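DnaJ homolog subfamily C member 27-A (PDB 6JMG) binds GTP and probably hydrolyses it as a Rab-family small GTPase carrying a J domain, and may help to regulate the MEK/ERK pathway. Local coordinates at residues Ile20-Asn24 with Trp110-Met114; Cys31-Arg35 with Thr163-Gly168; Thr56-Lys61 with Tyr179-Asp184; Phe104-Asp108 with Glu148-Trp152; Val128-Cys132 with Gly157-Phe161. All coordinates share one frame; numbering follows the deposited sequence.

Contact 1: Ile20-Asn24 with Trp110-Met114; sequences ISMGN and WLAEM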
# COMPACT_ATOMS: atom_id res chain seq x y z
N ILE A 20 11.52 -1.03 -3.64
CA ILE A 20 11.42 -1.98 -4.73
C ILE A 20 10.64 -1.35 -5.88
O ILE A 20 9.90 -0.38 -5.71
CB ILE A 20 10.77 -3.29 -4.29
CG1 ILE A 20 9.32 -3.06 -3.94
CG2 ILE A 20 11.52 -3.89 -3.10
CD1 ILE A 20 8.59 -4.37 -3.73
N SER A 21 10.78 -1.96 -7.06
CA SER A 21 10.04 -1.56 -8.25
C SER A 21 9.15 -2.70 -8.71
O SER A 21 9.57 -3.86 -8.73
CB SER A 21 11.01 -1.21 -9.38
OG SER A 21 11.73 -2.38 -9.76
N MET A 22 7.94 -2.38 -9.14
CA MET A 22 7.02 -3.39 -9.63
C MET A 22 6.34 -2.86 -10.88
O MET A 22 6.12 -1.65 -11.03
CB MET A 22 5.96 -3.80 -8.58
CG MET A 22 6.49 -4.32 -7.25
SD MET A 22 5.26 -4.74 -5.97
CE MET A 22 3.78 -4.78 -6.94
N GLY A 23 6.00 -3.78 -11.78
CA GLY A 23 5.29 -3.46 -13.00
C GLY A 23 5.78 -4.34 -14.14
O GLY A 23 6.85 -4.96 -14.09
N ASN A 24 4.99 -4.38 -15.21
CA ASN A 24 5.23 -5.30 -16.31
C ASN A 24 6.58 -5.05 -16.98
O ASN A 24 7.24 -4.02 -16.76
CB ASN A 24 4.09 -5.20 -17.33
CG ASN A 24 2.81 -5.89 -16.86
OD1 ASN A 24 2.72 -6.35 -15.72
ND2 ASN A 24 1.82 -5.98 -17.74
N TRP A 110 -0.36 -6.96 -9.65
CA TRP A 110 0.88 -6.69 -8.92
C TRP A 110 0.61 -6.48 -7.44
O TRP A 110 1.33 -7.01 -6.59
CB TRP A 110 1.62 -5.48 -9.53
CG TRP A 110 2.40 -5.86 -10.75
CD1 TRP A 110 2.01 -5.73 -12.05
CD2 TRP A 110 3.69 -6.49 -10.78
NE1 TRP A 110 2.98 -6.22 -12.90
CE2 TRP A 110 4.02 -6.70 -12.15
CE3 TRP A 110 4.59 -6.90 -9.80
CZ2 TRP A 110 5.21 -7.29 -12.54
CZ3 TRP A 110 5.79 -7.48 -10.20
CH2 TRP A 110 6.09 -7.66 -11.55
N LEU A 111 -0.42 -5.71 -7.11
CA LEU A 111 -0.77 -5.53 -5.70
C LEU A 111 -1.12 -6.86 -5.06
O LEU A 111 -0.70 -7.16 -3.94
CB LEU A 111 -1.93 -4.55 -5.57
CG LEU A 111 -1.61 -3.10 -5.91
CD1 LEU A 111 -2.76 -2.19 -5.56
CD2 LEU A 111 -0.36 -2.67 -5.18
N ALA A 112 -1.87 -7.70 -5.78
CA ALA A 112 -2.24 -9.01 -5.25
C ALA A 112 -1.00 -9.86 -4.99
O ALA A 112 -0.91 -10.53 -3.96
CB ALA A 112 -3.18 -9.72 -6.22
N GLU A 113 -0.05 -9.83 -5.91
CA GLU A 113 1.14 -10.66 -5.76
C GLU A 113 1.97 -10.21 -4.57
O GLU A 113 2.42 -11.03 -3.77
CB GLU A 113 1.95 -10.62 -7.04
CG GLU A 113 3.32 -11.16 -6.88
CD GLU A 113 4.00 -11.29 -8.20
OE1 GLU A 113 5.24 -11.13 -8.23
OE2 GLU A 113 3.29 -11.54 -9.20
N MET A 114 2.14 -8.90 -4.41
CA MET A 114 2.81 -8.39 -3.22
C MET A 114 2.03 -8.74 -1.97
O MET A 114 2.60 -9.24 -0.99
CB MET A 114 2.99 -6.87 -3.32
CG MET A 114 3.85 -6.28 -2.20
SD MET A 114 3.95 -4.49 -2.17
CE MET A 114 5.41 -4.30 -1.17

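Contact 2: Cys31-Arg35 with Thr163-Gly168; sequences CIIKR and TSAQSG. With GTP (guanosine-5'-triphosphate), chain C.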
# COMPACT_ATOMS: atom_id res chain seq x y z
N CYS A 31 14.85 2.16 -15.95
CA CYS A 31 15.31 3.44 -16.48
C CYS A 31 14.80 4.62 -15.66
O CYS A 31 15.51 5.62 -15.55
CB CYS A 31 14.86 3.68 -17.94
SG CYS A 31 15.43 2.59 -19.24
N ILE A 32 13.66 4.49 -14.99
CA ILE A 32 13.29 5.51 -14.01
C ILE A 32 14.34 5.58 -12.91
O ILE A 32 14.81 6.67 -12.55
CB ILE A 32 11.89 5.21 -13.42
CG1 ILE A 32 10.80 5.53 -14.45
CG2 ILE A 32 11.68 6.05 -12.19
CD1 ILE A 32 9.44 5.05 -14.01
N ILE A 33 14.79 4.43 -12.40
CA ILE A 33 15.74 4.45 -11.30
C ILE A 33 17.08 4.99 -11.77
O ILE A 33 17.66 5.90 -11.16
CB ILE A 33 15.88 3.03 -10.71
CG1 ILE A 33 14.58 2.62 -10.01
CG2 ILE A 33 17.09 2.96 -9.77
CD1 ILE A 33 14.42 1.12 -9.85
N LYS A 34 17.55 4.53 -12.93
CA LYS A 34 18.87 4.97 -13.35
C LYS A 34 18.87 6.41 -13.84
O LYS A 34 19.91 7.08 -13.73
CB LYS A 34 19.38 4.05 -14.47
CG LYS A 34 19.79 2.69 -13.99
CD LYS A 34 20.23 1.80 -15.13
CE LYS A 34 21.09 0.66 -14.60
NZ LYS A 34 20.89 -0.60 -15.37
N ARG A 35 17.71 6.94 -14.28
CA ARG A 35 17.62 8.35 -14.65
C ARG A 35 17.86 9.25 -13.45
O ARG A 35 18.67 10.18 -13.52
CB ARG A 35 16.27 8.64 -15.30
CG ARG A 35 16.01 10.11 -15.69
CD ARG A 35 16.97 10.59 -16.77
NE ARG A 35 16.83 12.02 -17.01
CZ ARG A 35 16.56 12.57 -18.19
NH1 ARG A 35 16.39 11.79 -19.27
NH2 ARG A 35 16.46 13.90 -18.30
N THR A 163 5.55 10.59 -15.82
CA THR A 163 7.00 10.59 -15.88
C THR A 163 7.45 10.18 -17.26
O THR A 163 6.74 9.50 -18.01
CB THR A 163 7.67 9.64 -14.86
OG1 THR A 163 7.19 8.30 -15.06
CG2 THR A 163 7.41 10.08 -13.44
N SER A 164 8.69 10.57 -17.55
CA SER A 164 9.43 10.06 -18.69
C SER A 164 10.87 9.91 -18.26
O SER A 164 11.53 10.90 -17.92
CB SER A 164 9.32 10.98 -19.92
OG SER A 164 10.27 10.62 -20.92
N ALA A 165 11.37 8.68 -18.30
CA ALA A 165 12.79 8.50 -18.05
C ALA A 165 13.62 9.04 -19.20
O ALA A 165 14.79 9.38 -19.01
CB ALA A 165 13.09 7.01 -17.82
N GLN A 166 13.02 9.13 -20.40
CA GLN A 166 13.76 9.62 -21.56
C GLN A 166 13.94 11.13 -21.50
O GLN A 166 15.05 11.62 -21.69
CB GLN A 166 13.02 9.22 -22.84
CG GLN A 166 13.76 9.56 -24.12
CD GLN A 166 13.42 10.93 -24.63
OE1 GLN A 166 12.28 11.40 -24.46
NE2 GLN A 166 14.39 11.61 -25.24
N SER A 167 12.89 11.86 -21.19
CA SER A 167 12.93 13.31 -21.12
C SER A 167 13.34 13.84 -19.75
O SER A 167 13.77 14.99 -19.65
CB SER A 167 11.56 13.88 -21.47
OG SER A 167 10.75 13.98 -20.31
N GLY A 168 13.15 13.05 -18.70
CA GLY A 168 13.32 13.51 -17.34
C GLY A 168 12.07 14.10 -16.70
O GLY A 168 12.04 14.23 -15.47
PG GTP C . 12.14 -5.21 -17.16
O1G GTP C . 13.36 -5.04 -16.28
O2G GTP C . 10.91 -5.55 -16.36
O3G GTP C . 12.40 -6.31 -18.17
O3B GTP C . 11.73 -3.84 -17.93
PB GTP C . 11.84 -2.38 -17.27
O1B GTP C . 10.57 -2.00 -16.57
O2B GTP C . 13.00 -2.21 -16.31
O3A GTP C . 11.97 -1.43 -18.56
PA GTP C . 13.31 -0.62 -18.90
O1A GTP C . 13.66 0.41 -17.85
O2A GTP C . 14.47 -1.54 -19.12
O5' GTP C . 12.85 0.04 -20.28
C5' GTP C . 12.34 -0.78 -21.31
C4' GTP C . 12.56 -0.05 -22.63
O4' GTP C . 11.76 1.10 -22.62
C3' GTP C . 13.97 0.44 -22.84
O3' GTP C . 14.17 0.33 -24.21
C2' GTP C . 13.96 1.92 -22.52
O2' GTP C . 14.79 2.71 -23.34
C1' GTP C . 12.54 2.27 -22.84
N9 GTP C . 12.04 3.34 -21.97
C8 GTP C . 12.04 3.37 -20.60
N7 GTP C . 11.44 4.52 -20.20
C5 GTP C . 11.07 5.22 -21.30
C6 GTP C . 10.43 6.44 -21.46
O6 GTP C . 10.10 7.11 -20.48
N1 GTP C . 10.14 6.90 -22.73
C2 GTP C . 10.50 6.16 -23.83
N2 GTP C . 10.22 6.64 -25.04
N3 GTP C . 11.14 4.94 -23.67
C4 GTP C . 11.42 4.49 -22.42

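Contact 3: Thr56-Lys61 with Tyr179-Asp184; sequences TKVHIK and YSAIVD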
# COMPACT_ATOMS: atom_id res chain seq x y z
N THR A 56 21.84 3.53 -3.14
CA THR A 56 22.03 4.94 -3.45
C THR A 56 21.90 5.73 -2.16
O THR A 56 21.40 5.23 -1.14
CB THR A 56 21.03 5.41 -4.51
OG1 THR A 56 21.30 6.78 -4.86
CG2 THR A 56 19.61 5.29 -3.99
N LYS A 57 22.34 6.98 -2.20
CA LYS A 57 22.26 7.87 -1.06
C LYS A 57 21.51 9.14 -1.47
O LYS A 57 21.73 9.67 -2.57
CB LYS A 57 23.67 8.18 -0.53
CG LYS A 57 23.78 9.22 0.57
CD LYS A 57 24.57 10.45 0.06
CE LYS A 57 24.34 11.70 0.91
NZ LYS A 57 24.26 12.98 0.12
N VAL A 58 20.59 9.60 -0.62
CA VAL A 58 19.83 10.82 -0.87
C VAL A 58 19.73 11.62 0.42
O VAL A 58 19.84 11.07 1.52
CB VAL A 58 18.42 10.53 -1.42
CG1 VAL A 58 18.51 9.75 -2.71
CG2 VAL A 58 17.55 9.82 -0.38
N HIS A 59 19.57 12.94 0.27
CA HIS A 59 19.38 13.88 1.38
C HIS A 59 18.03 14.59 1.22
O HIS A 59 17.92 15.53 0.43
CB HIS A 59 20.51 14.90 1.42
CG HIS A 59 20.54 15.72 2.67
ND1 HIS A 59 20.71 15.17 3.92
CD2 HIS A 59 20.41 17.06 2.87
CE1 HIS A 59 20.70 16.12 4.84
NE2 HIS A 59 20.51 17.28 4.22
N ILE A 60 17.04 14.18 2.00
CA ILE A 60 15.69 14.72 1.92
C ILE A 60 15.30 15.17 3.32
O ILE A 60 15.72 14.57 4.32
CB ILE A 60 14.67 13.71 1.33
CG1 ILE A 60 14.44 13.98 -0.17
CG2 ILE A 60 13.35 13.76 2.06
CD1 ILE A 60 15.69 13.97 -1.04
N LYS A 61 14.51 16.25 3.39
CA LYS A 61 14.35 17.05 4.61
C LYS A 61 15.77 17.55 4.89
O LYS A 61 16.37 18.16 4.01
CB LYS A 61 13.67 16.28 5.74
CG LYS A 61 12.29 15.74 5.37
CD LYS A 61 11.48 16.75 4.57
CE LYS A 61 10.21 16.12 4.02
NZ LYS A 61 9.37 15.55 5.13
N TYR A 179 10.41 10.18 -1.43
CA TYR A 179 11.27 10.08 -0.26
C TYR A 179 10.76 10.94 0.88
O TYR A 179 11.01 10.62 2.05
CB TYR A 179 12.71 10.45 -0.63
CG TYR A 179 13.42 9.40 -1.45
CD1 TYR A 179 13.42 8.08 -1.06
CD2 TYR A 179 14.07 9.74 -2.65
CE1 TYR A 179 14.08 7.11 -1.81
CE2 TYR A 179 14.73 8.77 -3.42
CZ TYR A 179 14.73 7.46 -2.98
OH TYR A 179 15.38 6.47 -3.72
N SER A 180 10.04 12.02 0.58
CA SER A 180 9.48 12.79 1.68
C SER A 180 8.36 12.02 2.37
O SER A 180 8.29 11.99 3.60
CB SER A 180 8.98 14.14 1.19
OG SER A 180 9.94 14.76 0.36
N ALA A 181 7.50 11.35 1.61
CA ALA A 181 6.50 10.52 2.25
C ALA A 181 7.17 9.40 3.06
O ALA A 181 6.69 9.04 4.14
CB ALA A 181 5.53 9.95 1.20
N ILE A 182 8.29 8.87 2.57
CA ILE A 182 8.95 7.79 3.29
C ILE A 182 9.62 8.31 4.56
O ILE A 182 9.60 7.65 5.60
CB ILE A 182 9.95 7.06 2.37
CG1 ILE A 182 9.21 6.29 1.27
CG2 ILE A 182 10.78 6.06 3.16
CD1 ILE A 182 10.13 5.68 0.19
N VAL A 183 10.23 9.50 4.49
CA VAL A 183 10.75 10.13 5.70
C VAL A 183 9.62 10.38 6.70
O VAL A 183 9.77 10.13 7.90
CB VAL A 183 11.52 11.42 5.37
CG1 VAL A 183 11.77 12.23 6.62
CG2 VAL A 183 12.85 11.09 4.69
N ASP A 184 8.48 10.89 6.21
CA ASP A 184 7.33 11.10 7.09
C ASP A 184 6.87 9.78 7.70
O ASP A 184 6.48 9.72 8.87
CB ASP A 184 6.17 11.76 6.34
CG ASP A 184 6.47 13.20 5.93
OD1 ASP A 184 7.41 13.81 6.49
OD2 ASP A 184 5.75 13.71 5.05

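Contact 4: Phe104-Asp108 with Glu148-Trp152; sequences FESLD and EGRLW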
# COMPACT_ATOMS: atom_id res chain seq x y z
N PHE A 104 -1.33 -1.14 -17.49
CA PHE A 104 -2.08 -0.47 -16.44
C PHE A 104 -3.08 -1.42 -15.79
O PHE A 104 -3.21 -1.46 -14.56
CB PHE A 104 -2.80 0.76 -17.01
CG PHE A 104 -3.76 1.40 -16.05
CD1 PHE A 104 -3.28 2.18 -15.01
CD2 PHE A 104 -5.12 1.21 -16.17
CE1 PHE A 104 -4.15 2.77 -14.10
CE2 PHE A 104 -5.99 1.80 -15.27
CZ PHE A 104 -5.50 2.58 -14.23
N GLU A 105 -3.77 -2.22 -16.61
CA GLU A 105 -4.73 -3.16 -16.05
C GLU A 105 -4.05 -4.19 -15.16
O GLU A 105 -4.63 -4.63 -14.16
CB GLU A 105 -5.49 -3.85 -17.18
CG GLU A 105 -6.67 -3.04 -17.69
CD GLU A 105 -7.03 -3.41 -19.10
OE1 GLU A 105 -6.27 -4.21 -19.69
OE2 GLU A 105 -8.06 -2.91 -19.61
N SER A 106 -2.79 -4.52 -15.46
CA SER A 106 -2.13 -5.55 -14.68
C SER A 106 -1.76 -5.08 -13.28
O SER A 106 -1.30 -5.89 -12.46
CB SER A 106 -0.90 -6.08 -15.43
OG SER A 106 0.29 -5.48 -14.97
N LEU A 107 -1.99 -3.81 -12.94
CA LEU A 107 -1.48 -3.30 -11.67
C LEU A 107 -2.22 -3.89 -10.48
O LEU A 107 -1.62 -4.02 -9.41
CB LEU A 107 -1.58 -1.78 -11.62
CG LEU A 107 -0.65 -0.99 -12.53
CD1 LEU A 107 -0.89 0.48 -12.32
CD2 LEU A 107 0.80 -1.34 -12.25
N ASP A 108 -3.50 -4.24 -10.64
CA ASP A 108 -4.21 -4.93 -9.57
C ASP A 108 -3.55 -6.26 -9.26
O ASP A 108 -3.41 -6.64 -8.08
CB ASP A 108 -5.69 -5.10 -9.92
CG ASP A 108 -6.51 -3.81 -9.72
OD1 ASP A 108 -6.48 -3.25 -8.61
OD2 ASP A 108 -7.20 -3.38 -10.68
N GLU A 148 -7.77 8.31 -15.17
CA GLU A 148 -7.92 6.91 -14.80
C GLU A 148 -6.78 6.44 -13.89
O GLU A 148 -7.02 5.76 -12.88
CB GLU A 148 -7.97 6.06 -16.08
CG GLU A 148 -8.39 4.62 -15.84
CD GLU A 148 -8.63 3.87 -17.13
OE1 GLU A 148 -9.12 2.72 -17.04
OE2 GLU A 148 -8.33 4.43 -18.21
N GLY A 149 -5.54 6.77 -14.24
CA GLY A 149 -4.42 6.37 -13.40
C GLY A 149 -4.38 7.13 -12.09
O GLY A 149 -4.10 6.55 -11.02
N ARG A 150 -4.66 8.44 -12.13
CA ARG A 150 -4.68 9.19 -10.88
C ARG A 150 -5.76 8.65 -9.96
O ARG A 150 -5.57 8.55 -8.74
CB ARG A 150 -4.86 10.68 -11.14
CG ARG A 150 -4.60 11.51 -9.90
CD ARG A 150 -4.75 13.00 -10.13
NE ARG A 150 -3.66 13.58 -10.91
CZ ARG A 150 -2.45 13.83 -10.43
NH1 ARG A 150 -2.14 13.54 -9.16
NH2 ARG A 150 -1.53 14.36 -11.23
N LEU A 151 -6.90 8.26 -10.53
CA LEU A 151 -7.99 7.77 -9.70
C LEU A 151 -7.66 6.41 -9.11
O LEU A 151 -7.91 6.16 -7.93
CB LEU A 151 -9.28 7.67 -10.51
CG LEU A 151 -10.44 7.16 -9.66
CD1 LEU A 151 -10.82 8.23 -8.65
CD2 LEU A 151 -11.62 6.75 -10.49
N TRP A 152 -7.06 5.53 -9.90
CA TRP A 152 -6.71 4.22 -9.38
C TRP A 152 -5.66 4.36 -8.30
O TRP A 152 -5.75 3.71 -7.25
CB TRP A 152 -6.22 3.35 -10.52
CG TRP A 152 -5.87 1.96 -10.14
CD1 TRP A 152 -6.66 0.87 -10.26
CD2 TRP A 152 -4.61 1.49 -9.63
NE1 TRP A 152 -5.99 -0.25 -9.84
CE2 TRP A 152 -4.73 0.10 -9.45
CE3 TRP A 152 -3.40 2.12 -9.31
CZ2 TRP A 152 -3.69 -0.69 -8.95
CZ3 TRP A 152 -2.36 1.34 -8.80
CH2 TRP A 152 -2.52 -0.05 -8.63

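Contact 5: Val128-Cys132 with Gly157-Phe161; sequences VFAVC and GFLYF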
# COMPACT_ATOMS: atom_id res chain seq x y z
N VAL A 128 4.81 3.34 1.33
CA VAL A 128 4.63 4.42 0.38
C VAL A 128 4.74 3.88 -1.04
O VAL A 128 5.73 3.23 -1.40
CB VAL A 128 5.67 5.51 0.62
CG1 VAL A 128 5.61 6.54 -0.51
CG2 VAL A 128 5.46 6.14 1.99
N PHE A 129 3.73 4.19 -1.86
CA PHE A 129 3.69 3.81 -3.26
C PHE A 129 3.77 5.06 -4.11
O PHE A 129 2.99 6.00 -3.92
CB PHE A 129 2.39 3.08 -3.61
CG PHE A 129 2.35 1.64 -3.21
CD1 PHE A 129 2.12 1.28 -1.90
CD2 PHE A 129 2.52 0.63 -4.16
CE1 PHE A 129 2.06 -0.05 -1.53
CE2 PHE A 129 2.47 -0.70 -3.80
CZ PHE A 129 2.24 -1.04 -2.48
N ALA A 130 4.67 5.05 -5.09
CA ALA A 130 4.65 6.04 -6.15
C ALA A 130 4.26 5.31 -7.42
O ALA A 130 4.99 4.43 -7.90
CB ALA A 130 5.99 6.75 -6.28
N VAL A 131 3.08 5.63 -7.93
CA VAL A 131 2.63 5.12 -9.22
C VAL A 131 3.20 6.02 -10.31
O VAL A 131 2.99 7.24 -10.30
CB VAL A 131 1.10 5.05 -9.31
CG1 VAL A 131 0.68 4.49 -10.64
CG2 VAL A 131 0.54 4.19 -8.19
N CYS A 132 3.92 5.43 -11.24
CA CYS A 132 4.50 6.18 -12.34
C CYS A 132 3.83 5.77 -13.65
O CYS A 132 3.96 4.62 -14.10
CB CYS A 132 6.02 5.97 -12.41
SG CYS A 132 6.86 6.47 -10.89
N GLY A 157 -4.53 5.64 -1.69
CA GLY A 157 -3.51 6.27 -0.87
C GLY A 157 -2.14 6.36 -1.51
O GLY A 157 -1.17 6.67 -0.82
N PHE A 158 -2.03 6.10 -2.81
CA PHE A 158 -0.76 6.14 -3.51
C PHE A 158 -0.48 7.55 -4.05
O PHE A 158 -1.39 8.36 -4.26
CB PHE A 158 -0.77 5.15 -4.67
CG PHE A 158 -1.03 3.72 -4.27
CD1 PHE A 158 -0.87 3.30 -2.96
CD2 PHE A 158 -1.43 2.79 -5.24
CE1 PHE A 158 -1.09 1.96 -2.61
CE2 PHE A 158 -1.67 1.45 -4.90
CZ PHE A 158 -1.50 1.03 -3.59
N LEU A 159 0.79 7.83 -4.29
CA LEU A 159 1.16 9.01 -5.05
C LEU A 159 1.08 8.68 -6.53
O LEU A 159 1.27 7.53 -6.94
CB LEU A 159 2.58 9.47 -4.70
CG LEU A 159 2.82 9.75 -3.22
CD1 LEU A 159 4.23 10.23 -2.99
CD2 LEU A 159 1.82 10.78 -2.76
N TYR A 160 0.79 9.69 -7.35
CA TYR A 160 0.65 9.50 -8.79
C TYR A 160 1.49 10.53 -9.51
O TYR A 160 1.47 11.71 -9.17
CB TYR A 160 -0.80 9.65 -9.24
CG TYR A 160 -0.96 9.57 -10.74
CD1 TYR A 160 -1.06 8.34 -11.38
CD2 TYR A 160 -1.01 10.71 -11.51
CE1 TYR A 160 -1.22 8.26 -12.76
CE2 TYR A 160 -1.17 10.65 -12.90
CZ TYR A 160 -1.28 9.42 -13.52
OH TYR A 160 -1.42 9.35 -14.88
N PHE A 161 2.24 10.07 -10.51
CA PHE A 161 3.07 10.99 -11.27
C PHE A 161 3.13 10.53 -12.70
O PHE A 161 3.21 9.33 -12.99
CB PHE A 161 4.50 11.09 -10.75
CG PHE A 161 4.63 11.84 -9.47
CD1 PHE A 161 4.84 13.21 -9.49
CD2 PHE A 161 4.55 11.17 -8.25
CE1 PHE A 161 4.98 13.92 -8.31
CE2 PHE A 161 4.68 11.86 -7.07
CZ PHE A 161 4.89 13.25 -7.10

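Contact 1: Ile20-Asn24 with Trp110-Met114
Strand residues 20-22, which bring I20 and M22 to the contact, run at 135° to helix segment 110-114 with the two axes 10.8 Å apart, and the chains come nearest at G23 and W110, whose CA atoms lie 6.8 Å apart. The backbone of G23 passes over one face of the indole: its CA sits 3.8 Å from the centroid of the five-membered ring of W110, a CH-pi contact. Glycine suits the place because its backbone angles would jam a CB against the preceding carbonyl. At the ring edge, NE1 of W110 gives a nearly straight hydrogen bond (174°) to OD1 of N24 at 2.8 Å, with the acceptor in the indole plane; the same oxygen also receives the hydroxyl of S106, so two donors grip it. M22 bends at chi3 (15°), which folds CE back against CB of W110. Its SD meets SD of M114 at 4.0 Å, and two residues earlier I20 and M114 touch methyl to methyl, CD1 to CE, at 4.1 Å. Flexible, apolar methionines fit this buried cleft between sheet and helix. G23 and N24 open the P-loop, the phosphate-binding loop that follows the first strand of small GTPases.

Contact 2: Cys31-Arg35 with Thr163-Gly168
R35 places CG anti to its backbone nitrogen (chi1 178°) and then bends at chi2 (64°), a combination that swings its guanidinium off helix 29-38 and over the turn formed by A165, Q166, S167 and G168. T163, S164 and A165, which lead into this turn, form the TSA sequence of the guanine-recognition loop of Ras-like GTPases. NH1 of R35 bonds to the carbonyl O of Q166 at 2.8 Å, coming from above the carbonyl plane, and makes a second, weak bond to O of A165 at 2.9 Å. G168 lies over one face of the guanidinium; lacking a side chain, it lets the flat group settle close, where a CB would collide with NH2. Arginine suits the place, since a long chain ending in several N-H groups can collect backbone carbonyls that converge at a turn.

Nearer the nucleotide, the small CB of A165 packs against the helix, 3.8 Å from CB of C31 and 4.3 Å from CG1 of I32. Both segments also hold the nucleotide: the amide of C31 donates to O1A of the GTP alpha-phosphate at 2.8 Å, whereas the amide of A165 makes a weak bond to O6 of the guanine. T163 turns its hydroxyl to N134 of the neighbouring strand. S164 stiffens the loop as an ST motif, for its OG, also bonded to D137, accepts the backbone N-H of S167 at 2.9 Å and 170°.

Contact 3: Thr56-Lys61 with Tyr179-Asp184
An edge strand of the Ras-type sheet, 51-60, here meets helix 171-187 of the same GTP-binding domain, with V58, I60 and K61 facing Y179, S180, V183 and D184. The local axes cross at -76° and approach to 9.4 Å. Alternation along the strand turns T56, V58 and I60 to the helix. V58 stands over the tyrosine ring: its CG2 lies 4.2 Å from the ring centroid of Y179 and only 10° off the normal, a CH-pi contact for which the valine methyl is small and apolar enough to sit over the ring centre. I60 fills the next gap, CG1 against CB of Y179 at 4.0 Å and CG2 against CG2 of V183 at 3.8 Å, so that beta-branched side chains provide a compact apolar seam.

K61, just past the strand, closes the outer end. Bends at chi2 and chi4 curl its chain round the helix: CG passes CG1 of V183, CE lies 3.7 Å from CB of S180, and NZ reaches OD1 of D184 in a salt bridge of 3.0 Å. Lysine serves both needs, its methylenes packing while the ammonium meets the carboxylate at the solvent-exposed end of the contact. The hydroxyl of S180 bonds back to the carbonyl of Q176 in its own helix.

Strand 63-72 pairs antiparallel with this edge strand and offers V67 to Y179, which also touches I17 of strand 15-22, while I182 and A181 carry the helix on toward V128 of strand 128-134.

Contact 4: Phe104-Asp108 with Glu148-Trp152
F104 and W152 meet edge to face, the phenyl edge directed at the indole face, with the F104 ring and the five-membered ring of W152 5.5 Å apart between centroids and their planes at 66°. L107 adds a second layer: its CD1 lies over a face of the indole, 4.2 Å from the six-membered ring centroid, and its CB packs against CZ2 of W152 at 3.6 Å. At the indole edge, NE1 of W152 makes two long, weak hydrogen bonds to D108, 3.3 Å to OD1 and 3.5 Å to OD2, so the carboxylate straddles the N-H with its plane turned 63° from the ring.

The first torsion of W152 (-178°), with CG anti to the backbone nitrogen, extends the indole from helix 146-154 across to L107 and D108. One turn earlier G149 leaves room for the phenyl ring, CE1 of F104 lying 3.7 Å from its CA, and the methylene CG of E148 packs on CE2 of F104. Farther out, Y96 meets the F104 ring, L94 touches both L107 and W152, and K156 makes a cation-pi contact with W152.

With an alanine at W152, the edge of F104 and the methyl of L107 would probably lose their shared packing surface, and D108 its indole partner. The contact is chiefly aromatic and apolar; the long, weak N-H bonds to D108, with K156 beside that residue, probably contribute less than the packing.

Contact 5: Val128-Cys132 with Gly157-Phe161
V131, F158 and F129 bury the most surface where 128-134 and 159-163 lie side by side as the two parallel strands of a beta-alpha-beta unit. V131 is gripped through both backbone polar atoms: its N donates to O of L159 at 2.8 Å, and its O accepts from N of F161 at 2.9 Å. The ladder is completed by N of L159 bonding to O of F129, and the local strand axes lie 22° apart. Valine, beta-branched and so at home in a strand, sends CG2 of V131 to CD2 of F158 at 3.8 Å.

F129 and F158 point the same way and form an offset stack, centroids 4.3 Å apart and planes at 25°; L111 of helix 107-117 touches both. F158 comes just after G157, the positive-phi residue of the Schellman motif that ends helix 146-154. A serine in place of F158 would probably open a gap beside F129, leaving its ring without a stacking partner and freer to turn. On the other face, which L159 shares, A130, C132 and F161 touch helix 171-187. Within the phenylalanine pair, CB of F129 also rides over the F158 ring, 3.7 Å from its centroid.

All five contacts lie in the GTP-binding domain, round one six-stranded sheet, and none includes the J domain. Contacts 1, 4 and 5 cluster, with centres 11 to 13 Å apart: contacts 1 and 4 share helix 107-117, and L111 touches W152, F129 and F158, tying helices 107-117 and 146-154 to one side of the sheet. Contacts 2 and 3 use the other side, with helix 171-187 reaching V128 of contact 5; contacts 3 and 4 are farthest apart, about 25 Å between centres. Along the chain, contact 1 closes before contact 5 opens, while contacts 4 and 5 both nest within the loops closed by contacts 2 and 3. Distant segments thus interlock through one sheet, with contacts 1 and 2 reaching the nucleotide.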